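Local coordinates for putative iron-uptake ABC transport system,periplasmic iron-binding protein (Campylobacter jejuni, PDB 3E13), which binds ferric iron in the periplasm and probably delivers it to an ABC transporter for iron uptake, at residues H88-D91 with W96-I99. Numbering follows the deposited sequence.
Sequences HLRD and WFAI
The indole of W96 lies flat against the backbone of R90 and D91, with D91 CB 3.4 Å from the five-membered ring's centroid in a CH-pi contact almost on the normal. On the same face D91 N sits above the middle of the six-membered ring, R90 C nearer its outer rim. W96 CG stands between backbone N and carbonyl carbon (chi1 56°), turning the indole over segment 88-91; the ring also packs on helix 61-69. The D91 carboxylate lies nearly parallel to the indole (planes 10° apart), above its NE1 side; OD1 makes a salt bridge to K68 and accepts a hydrogen bond from D93 N, OD2 one from E95 N. Two backbone bonds join the segments: D91 N to W96 O, 2.9 Å and nearly straight, and A98 N to L89 O, 3.0 Å and more bent. Between them R90 CB rests 3.7 Å from F97 CD2, while R90 NE leads away to hydrogen-bond I85 O. The CB atoms of L89 and A98 touch at 4.0 Å, near I235. R90 and F97 thus form a non-hydrogen-bonded antiparallel pair, a lone beta bridge folding the loop after helix 79-84 back onto the start of strand 97-109, in a periplasmic-binding-protein fold.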
ATOM      1  N   HIS A  88      10.899  12.819  -3.372  1.00 11.71           N
ATOM      2  CA  HIS A  88      10.497  12.203  -2.094  1.00 11.63           C
ATOM      3  C   HIS A  88       9.722  10.905  -2.283  1.00 10.93           C
ATOM      4  O   HIS A  88       9.380  10.232  -1.313  1.00  9.99           O
ATOM      5  CB  HIS A  88       9.725  13.210  -1.195  1.00 13.11           C
ATOM      6  CG  HIS A  88       8.366  13.591  -1.680  1.00 13.66           C
ATOM      7  ND1 HIS A  88       8.161  14.595  -2.605  1.00 19.32           N
ATOM      8  CD2 HIS A  88       7.137  13.171  -1.303  1.00 15.24           C
ATOM      9  CE1 HIS A  88       6.869  14.709  -2.838  1.00 18.24           C
ATOM     10  NE2 HIS A  88       6.222  13.850  -2.070  1.00 21.40           N
ATOM     11  N   LEU A  89       9.461  10.548  -3.527  1.00 10.24           N
ATOM     12  CA  LEU A  89       8.669   9.352  -3.841  1.00  9.66           C
ATOM     13  C   LEU A  89       9.473   8.366  -4.689  1.00  9.27           C
ATOM     14  O   LEU A  89       8.905   7.484  -5.353  1.00  9.31           O
ATOM     15  CB  LEU A  89       7.368   9.721  -4.552  1.00  9.50           C
ATOM     16  CG  LEU A  89       6.448  10.467  -3.587  1.00 10.91           C
ATOM     17  CD1 LEU A  89       5.279  11.104  -4.287  1.00 14.00           C
ATOM     18  CD2 LEU A  89       5.837   9.545  -2.514  1.00 13.66           C
ATOM     19  N   ARG A  90      10.783   8.542  -4.706  1.00 10.63           N
ATOM     20  CA  ARG A  90      11.665   7.588  -5.396  1.00  9.62           C
ATOM     21  C   ARG A  90      12.981   7.483  -4.635  1.00  8.73           C
ATOM     22  O   ARG A  90      13.331   8.370  -3.864  1.00  9.11           O
ATOM     23  CB  ARG A  90      11.847   7.962  -6.869  1.00  9.68           C
ATOM     24  CG  ARG A  90      12.349   9.413  -7.155  1.00 11.17           C
ATOM     25  CD  ARG A  90      12.545   9.632  -8.655  1.00 10.18           C
ATOM     26  NE  ARG A  90      12.383  11.036  -9.002  1.00 12.47           N
ATOM     27  CZ  ARG A  90      13.347  11.926  -8.891  1.00 13.30           C
ATOM     28  NH1 ARG A  90      14.541  11.583  -8.454  1.00 11.91           N
ATOM     29  NH2 ARG A  90      13.111  13.217  -9.251  1.00 14.21           N
ATOM     30  N   ASP A  91      13.717   6.381  -4.832  1.00 10.08           N
ATOM     31  CA  ASP A  91      14.974   6.135  -4.139  1.00 10.24           C
ATOM     32  C   ASP A  91      16.041   7.130  -4.563  1.00 10.40           C
ATOM     33  O   ASP A  91      16.244   7.350  -5.750  1.00 11.06           O
ATOM     34  CB  ASP A  91      15.439   4.743  -4.575  1.00  9.93           C
ATOM     35  CG  ASP A  91      16.714   4.254  -3.883  1.00 10.74           C
ATOM     36  OD1 ASP A  91      17.054   4.721  -2.775  1.00 13.32           O
ATOM     37  OD2 ASP A  91      17.389   3.329  -4.390  1.00 11.11           O
ATOM     38  N   TRP A  96      14.254   2.134  -6.707  1.00  9.38           N
ATOM     39  CA  TRP A  96      12.812   1.919  -6.566  1.00  7.69           C
ATOM     40  C   TRP A  96      12.110   3.238  -6.824  1.00  7.05           C
ATOM     41  O   TRP A  96      12.687   4.270  -6.597  1.00  7.47           O
ATOM     42  CB  TRP A  96      12.386   1.330  -5.215  1.00  9.21           C
ATOM     43  CG  TRP A  96      12.795   2.091  -4.023  1.00  6.89           C
ATOM     44  CD1 TRP A  96      13.839   1.803  -3.223  1.00 10.87           C
ATOM     45  CD2 TRP A  96      12.188   3.285  -3.488  1.00 11.38           C
ATOM     46  NE1 TRP A  96      13.942   2.736  -2.219  1.00 12.66           N
ATOM     47  CE2 TRP A  96      12.946   3.667  -2.363  1.00 10.73           C
ATOM     48  CE3 TRP A  96      11.079   4.056  -3.836  1.00 12.33           C
ATOM     49  CZ2 TRP A  96      12.648   4.796  -1.608  1.00 12.01           C
ATOM     50  CZ3 TRP A  96      10.779   5.173  -3.085  1.00 11.87           C
ATOM     51  CH2 TRP A  96      11.553   5.530  -1.986  1.00  9.94           C
ATOM     52  N   PHE A  97      10.872   3.139  -7.284  1.00  7.43           N
ATOM     53  CA  PHE A  97      10.125   4.331  -7.808  1.00  7.24           C
ATOM     54  C   PHE A  97       8.640   4.139  -7.513  1.00  8.17           C
ATOM     55  O   PHE A  97       8.078   3.068  -7.790  1.00  8.56           O
ATOM     56  CB  PHE A  97      10.290   4.417  -9.301  1.00  7.58           C
ATOM     57  CG  PHE A  97      11.714   4.592  -9.720  1.00  7.48           C
ATOM     58  CD1 PHE A  97      12.500   3.458  -9.930  1.00  8.03           C
ATOM     59  CD2 PHE A  97      12.259   5.845  -9.925  1.00  7.72           C
ATOM     60  CE1 PHE A  97      13.864   3.581 -10.264  1.00 11.87           C
ATOM     61  CE2 PHE A  97      13.618   5.955 -10.344  1.00  8.81           C
ATOM     62  CZ  PHE A  97      14.407   4.815 -10.467  1.00 10.29           C
ATOM     63  N   ALA A  98       7.966   5.147  -6.963  1.00  8.48           N
ATOM     64  CA  ALA A  98       6.541   4.999  -6.671  1.00  8.14           C
ATOM     65  C   ALA A  98       5.754   5.090  -7.983  1.00  8.65           C
ATOM     66  O   ALA A  98       6.111   5.914  -8.888  1.00  9.03           O
ATOM     67  CB  ALA A  98       6.061   6.090  -5.753  1.00  8.93           C
ATOM     68  N   ILE A  99       4.693   4.316  -8.077  1.00  8.11           N
ATOM     69  CA  ILE A  99       3.715   4.409  -9.177  1.00  8.65           C
ATOM     70  C   ILE A  99       2.368   4.979  -8.700  1.00  8.85           C
ATOM     71  O   ILE A  99       1.610   5.516  -9.511  1.00  8.59           O
ATOM     72  CB  ILE A  99       3.522   3.087  -9.923  1.00  9.09           C
ATOM     73  CG1 ILE A  99       2.975   1.980  -9.035  1.00  9.06           C
ATOM     74  CG2 ILE A  99       4.824   2.667 -10.511  1.00  8.76           C
ATOM     75  CD1 ILE A  99       2.444   0.788  -9.831  1.00 12.37           C
TER